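Glyco_hydro_cc domain-containing protein (Trichoderma gamsii, PDB 6UBD) probably binds beta-1,3-glucan oligosaccharides, as a fungal GH128 subgroup VII member with a glycoside hydrolase-type fold. Local coordinates at residues K47-P58 against K64-W75. Sequence-based numbering, arbitrary orientation.
Sequences KDHLSWWHDWTP and KGAGLVPVSMLW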
loop_
_atom_site.group_PDB
_atom_site.type_symbol
_atom_site.label_atom_id
_atom_site.label_comp_id
_atom_site.label_asym_id
_atom_site.label_seq_id
_atom_site.Cartn_x
_atom_site.Cartn_y
_atom_site.Cartn_z
ATOM N N LYS A 47 2.255 16.408 3.474
ATOM C CA LYS A 47 3.679 16.091 3.592
ATOM C C LYS A 47 4.244 16.184 5.024
ATOM O O LYS A 47 5.037 15.327 5.471
ATOM C CB LYS A 47 4.498 17.037 2.675
ATOM C CG LYS A 47 5.925 16.623 2.411
ATOM C CD LYS A 47 6.659 17.729 1.715
ATOM C CE LYS A 47 8.050 17.299 1.384
ATOM N NZ LYS A 47 8.791 18.369 0.710
ATOM N N ASP A 48 3.922 17.301 5.684
ATOM C CA ASP A 48 4.591 17.607 6.983
ATOM C C ASP A 48 4.177 16.621 8.107
ATOM O O ASP A 48 4.853 16.550 9.126
ATOM C CB ASP A 48 4.385 19.024 7.440
ATOM C CG ASP A 48 5.227 19.363 8.648
ATOM O OD1 ASP A 48 6.436 19.336 8.514
ATOM O OD2 ASP A 48 4.646 19.826 9.703
ATOM N N HIS A 49 3.160 15.800 7.875
ATOM C CA HIS A 49 2.665 14.827 8.895
ATOM C C HIS A 49 2.904 13.375 8.452
ATOM O O HIS A 49 2.471 12.440 9.187
ATOM C CB HIS A 49 1.160 15.067 9.159
ATOM C CG HIS A 49 0.829 16.473 9.494
ATOM N ND1 HIS A 49 1.282 17.090 10.610
ATOM C CD2 HIS A 49 0.055 17.343 8.810
ATOM C CE1 HIS A 49 0.887 18.351 10.591
ATOM N NE2 HIS A 49 0.095 18.503 9.496
ATOM N N LEU A 50 3.518 13.172 7.276
ATOM C CA LEU A 50 3.845 11.835 6.738
ATOM C C LEU A 50 5.283 11.509 6.999
ATOM O O LEU A 50 6.140 12.429 7.173
ATOM C CB LEU A 50 3.567 11.812 5.239
ATOM C CG LEU A 50 2.145 12.105 4.781
ATOM C CD1 LEU A 50 2.065 11.964 3.285
ATOM C CD2 LEU A 50 1.070 11.220 5.416
ATOM N N SER A 51 5.636 10.219 6.840
ATOM C CA SER A 51 7.065 9.807 6.699
ATOM C C SER A 51 7.378 9.268 5.286
ATOM O O SER A 51 8.599 9.182 4.941
ATOM C CB SER A 51 7.452 8.750 7.739
ATOM O OG SER A 51 6.581 7.647 7.589
ATOM N N TRP A 52 6.384 8.790 4.542
ATOM C CA TRP A 52 6.646 7.972 3.339
ATOM C C TRP A 52 5.569 8.086 2.316
ATOM O O TRP A 52 4.406 8.513 2.641
ATOM C CB TRP A 52 6.792 6.479 3.720
ATOM C CG TRP A 52 5.560 5.757 4.164
ATOM C CD1 TRP A 52 4.961 5.855 5.388
ATOM C CD2 TRP A 52 4.784 4.837 3.379
ATOM N NE1 TRP A 52 3.882 5.023 5.428
ATOM C CE2 TRP A 52 3.731 4.366 4.208
ATOM C CE3 TRP A 52 4.911 4.312 2.074
ATOM C CZ2 TRP A 52 2.826 3.397 3.770
ATOM C CZ3 TRP A 52 3.994 3.377 1.673
ATOM C CH2 TRP A 52 2.992 2.912 2.513
ATOM N N TRP A 53 5.782 7.703 1.078
ATOM C CA TRP A 53 4.706 7.517 0.057
ATOM C C TRP A 53 5.113 6.451 -0.963
ATOM O O TRP A 53 6.329 6.171 -1.102
ATOM C CB TRP A 53 4.312 8.822 -0.643
ATOM C CG TRP A 53 5.008 9.254 -1.902
ATOM C CD1 TRP A 53 4.457 9.298 -3.167
ATOM C CD2 TRP A 53 6.349 9.798 -2.043
ATOM N NE1 TRP A 53 5.333 9.871 -4.067
ATOM C CE2 TRP A 53 6.505 10.157 -3.405
ATOM C CE3 TRP A 53 7.427 9.955 -1.166
ATOM C CZ2 TRP A 53 7.703 10.698 -3.905
ATOM C CZ3 TRP A 53 8.608 10.488 -1.655
ATOM C CH2 TRP A 53 8.726 10.862 -3.002
ATOM N N HIS A 54 4.157 5.944 -1.686
ATOM C CA HIS A 54 4.376 5.150 -2.901
ATOM C C HIS A 54 3.479 5.645 -4.026
ATOM O O HIS A 54 2.519 6.390 -3.723
ATOM C CB HIS A 54 4.281 3.631 -2.655
ATOM C CG HIS A 54 2.866 3.124 -2.658
ATOM N ND1 HIS A 54 2.269 2.681 -3.799
ATOM C CD2 HIS A 54 1.994 2.892 -1.631
ATOM C CE1 HIS A 54 1.073 2.200 -3.497
ATOM N NE2 HIS A 54 0.870 2.325 -2.177
ATOM N N ASP A 55 3.734 5.271 -5.272
ATOM C CA ASP A 55 2.881 5.645 -6.417
ATOM C C ASP A 55 2.767 4.478 -7.395
ATOM O O ASP A 55 2.511 4.742 -8.559
ATOM C CB ASP A 55 3.365 6.936 -7.067
ATOM C CG ASP A 55 4.721 6.783 -7.763
ATOM O OD1 ASP A 55 5.316 5.687 -7.734
ATOM O OD2 ASP A 55 5.155 7.796 -8.400
ATOM N N TRP A 56 2.835 3.254 -6.874
ATOM C CA TRP A 56 2.733 2.018 -7.697
ATOM C C TRP A 56 3.900 1.834 -8.709
ATOM O O TRP A 56 3.858 0.859 -9.473
ATOM C CB TRP A 56 1.367 1.906 -8.393
ATOM C CG TRP A 56 0.211 1.850 -7.419
ATOM C CD1 TRP A 56 -0.306 0.760 -6.766
ATOM C CD2 TRP A 56 -0.605 2.971 -6.998
ATOM N NE1 TRP A 56 -1.352 1.116 -5.955
ATOM C CE2 TRP A 56 -1.522 2.454 -6.060
ATOM C CE3 TRP A 56 -0.614 4.355 -7.295
ATOM C CZ2 TRP A 56 -2.449 3.295 -5.414
ATOM C CZ3 TRP A 56 -1.536 5.166 -6.631
ATOM C CH2 TRP A 56 -2.461 4.646 -5.718
ATOM N N THR A 57 4.875 2.748 -8.754
ATOM C CA THR A 57 6.008 2.671 -9.710
ATOM C C THR A 57 7.308 2.245 -9.025
ATOM O O THR A 57 7.424 2.197 -7.802
ATOM C CB THR A 57 6.249 4.007 -10.437
ATOM O OG1 THR A 57 7.052 4.927 -9.650
ATOM C CG2 THR A 57 4.970 4.655 -10.959
ATOM N N PRO A 58 8.357 1.850 -9.798
ATOM C CA PRO A 58 9.661 1.504 -9.226
ATOM C C PRO A 58 10.405 2.631 -8.507
ATOM O O PRO A 58 11.308 2.328 -7.741
ATOM C CB PRO A 58 10.446 1.022 -10.462
ATOM C CG PRO A 58 9.383 0.494 -11.412
ATOM C CD PRO A 58 8.275 1.502 -11.219
ATOM N N LYS A 64 6.514 16.855 -4.900
ATOM C CA LYS A 64 5.752 17.120 -3.665
ATOM C C LYS A 64 6.229 16.247 -2.491
ATOM O O LYS A 64 6.035 16.577 -1.341
ATOM C CB LYS A 64 4.254 16.878 -3.888
ATOM C CG LYS A 64 3.641 17.699 -5.010
ATOM C CD LYS A 64 2.173 17.208 -5.212
ATOM C CE LYS A 64 1.387 17.890 -6.285
ATOM N NZ LYS A 64 0.100 17.213 -6.492
ATOM N N GLY A 65 6.864 15.109 -2.792
ATOM C CA GLY A 65 7.330 14.145 -1.763
ATOM C C GLY A 65 8.745 14.392 -1.239
ATOM O O GLY A 65 9.237 13.602 -0.423
ATOM N N ALA A 66 9.474 15.376 -1.760
ATOM C CA ALA A 66 10.926 15.541 -1.532
ATOM C C ALA A 66 11.202 15.496 -0.027
ATOM O O ALA A 66 10.697 16.332 0.691
ATOM C CB ALA A 66 11.408 16.852 -2.123
ATOM N N GLY A 67 12.055 14.587 0.406
ATOM C CA GLY A 67 12.398 14.426 1.832
ATOM C C GLY A 67 11.722 13.246 2.484
ATOM O O GLY A 67 12.268 12.702 3.479
ATOM N N LEU A 68 10.551 12.858 1.989
ATOM C CA LEU A 68 9.878 11.653 2.543
ATOM C C LEU A 68 10.607 10.401 2.013
ATOM O O LEU A 68 11.389 10.449 1.033
ATOM C CB LEU A 68 8.407 11.626 2.081
ATOM C CG LEU A 68 7.519 12.794 2.509
ATOM C CD1 LEU A 68 6.114 12.589 1.953
ATOM C CD2 LEU A 68 7.450 12.896 4.052
ATOM N N VAL A 69 10.347 9.252 2.630
ATOM C CA VAL A 69 10.857 7.937 2.154
ATOM C C VAL A 69 10.069 7.480 0.931
ATOM O O VAL A 69 8.837 7.290 1.060
ATOM C CB VAL A 69 10.731 6.889 3.289
ATOM C CG1 VAL A 69 11.127 5.522 2.766
ATOM C CG2 VAL A 69 11.582 7.223 4.505
ATOM N N PRO A 70 10.666 7.394 -0.263
ATOM C CA PRO A 70 9.955 6.908 -1.435
ATOM C C PRO A 70 10.010 5.386 -1.576
ATOM O O PRO A 70 11.088 4.824 -1.815
ATOM C CB PRO A 70 10.665 7.597 -2.623
ATOM C CG PRO A 70 11.886 8.249 -2.036
ATOM C CD PRO A 70 12.053 7.748 -0.620
ATOM N N VAL A 71 8.904 4.716 -1.368
ATOM C CA VAL A 71 8.882 3.250 -1.309
ATOM C C VAL A 71 8.639 2.722 -2.739
ATOM O O VAL A 71 7.672 3.095 -3.434
ATOM C CB VAL A 71 7.833 2.741 -0.320
ATOM C CG1 VAL A 71 7.661 1.222 -0.354
ATOM C CG2 VAL A 71 8.132 3.246 1.077
ATOM N N SER A 72 9.544 1.820 -3.204
ATOM C CA SER A 72 9.491 1.248 -4.564
ATOM C C SER A 72 8.440 0.133 -4.652
ATOM O O SER A 72 8.164 -0.525 -3.636
ATOM C CB SER A 72 10.890 0.721 -4.877
ATOM O OG SER A 72 11.017 0.064 -6.155
ATOM N N MET A 73 7.946 -0.100 -5.849
ATOM C CA MET A 73 7.052 -1.260 -6.124
ATOM C C MET A 73 7.475 -1.920 -7.442
ATOM O O MET A 73 7.781 -1.203 -8.388
ATOM C CB MET A 73 5.575 -0.826 -6.221
ATOM C CG MET A 73 4.622 -1.939 -6.528
ATOM S SD MET A 73 2.857 -1.526 -6.570
ATOM C CE MET A 73 2.481 -1.038 -4.883
ATOM N N LEU A 74 7.393 -3.251 -7.503
ATOM C CA LEU A 74 7.246 -3.965 -8.805
ATOM C C LEU A 74 5.760 -4.379 -8.956
ATOM O O LEU A 74 5.309 -5.278 -8.285
ATOM C CB LEU A 74 8.176 -5.178 -8.916
ATOM C CG LEU A 74 7.973 -6.028 -10.171
ATOM C CD1 LEU A 74 8.190 -5.199 -11.441
ATOM C CD2 LEU A 74 8.952 -7.186 -10.218
ATOM N N TRP A 75 5.021 -3.655 -9.795
ATOM C CA TRP A 75 3.567 -3.774 -9.836
ATOM C C TRP A 75 3.118 -5.168 -10.329
ATOM O O TRP A 75 2.136 -5.746 -9.769
ATOM C CB TRP A 75 3.006 -2.624 -10.702
ATOM C CG TRP A 75 1.504 -2.500 -10.777
ATOM C CD1 TRP A 75 0.705 -1.693 -9.981
ATOM C CD2 TRP A 75 0.588 -3.094 -11.732
ATOM N NE1 TRP A 75 -0.617 -1.791 -10.325
ATOM C CE2 TRP A 75 -0.710 -2.641 -11.406
ATOM C CE3 TRP A 75 0.732 -4.020 -12.797
ATOM C CZ2 TRP A 75 -1.843 -3.019 -12.145
ATOM C CZ3 TRP A 75 -0.383 -4.394 -13.514
ATOM C CH2 TRP A 75 -1.660 -3.903 -13.185
HETATM O O HOH W 1 8.078 19.342 -1.701
HETATM O O HOH W 2 5.877 3.033 -5.526
HETATM O O HOH W 3 5.946 -0.842 -10.415
#
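W53 carries G65 CA over one face of its six-membered ring, a CH-pi contact 3.9 Å from the centroid. L68 O lies in plane at the ring edge, and P70 CB meets CZ3 obliquely. W56 has H54 CE1 over one face, while the bent end of M73 brings CE to 3.8 Å from W56 CD1. M73 SD makes an oblique Met-aromatic contact with the same indole. W56 NE1 hydrogen-bonds to E201 OE2. On the opposite side of the sheet from W53, W52 CE3 touches V71 CG2.

Strands 52-54 and 69-73 are parallel neighbours in the curled, largely parallel sheet, consistent with the (beta/alpha) barrel of GH128 proteins. V69 N hydrogen-bonds to S51 O, W53 N to V69 O, and V71 N to W53 O; the first and last are nearly straight, the middle one more bent at 156°. Beyond strand 52-54, T57 O accepts from M73 N, which comes from above the carbonyl plane. S72 OG donates to P58 O at 2.8 Å.

K47 is fully extended, CG anti to the backbone N (chi1 -165°). CG packs 4.1 Å from L68 CD1, and NZ makes a weak hydrogen bond to A66 O. Shortening K47 to alanine would probably leave A66 O without this donor and take the aliphatic chain off L68. Water 3 joins W56 O, M73 O and W75 N.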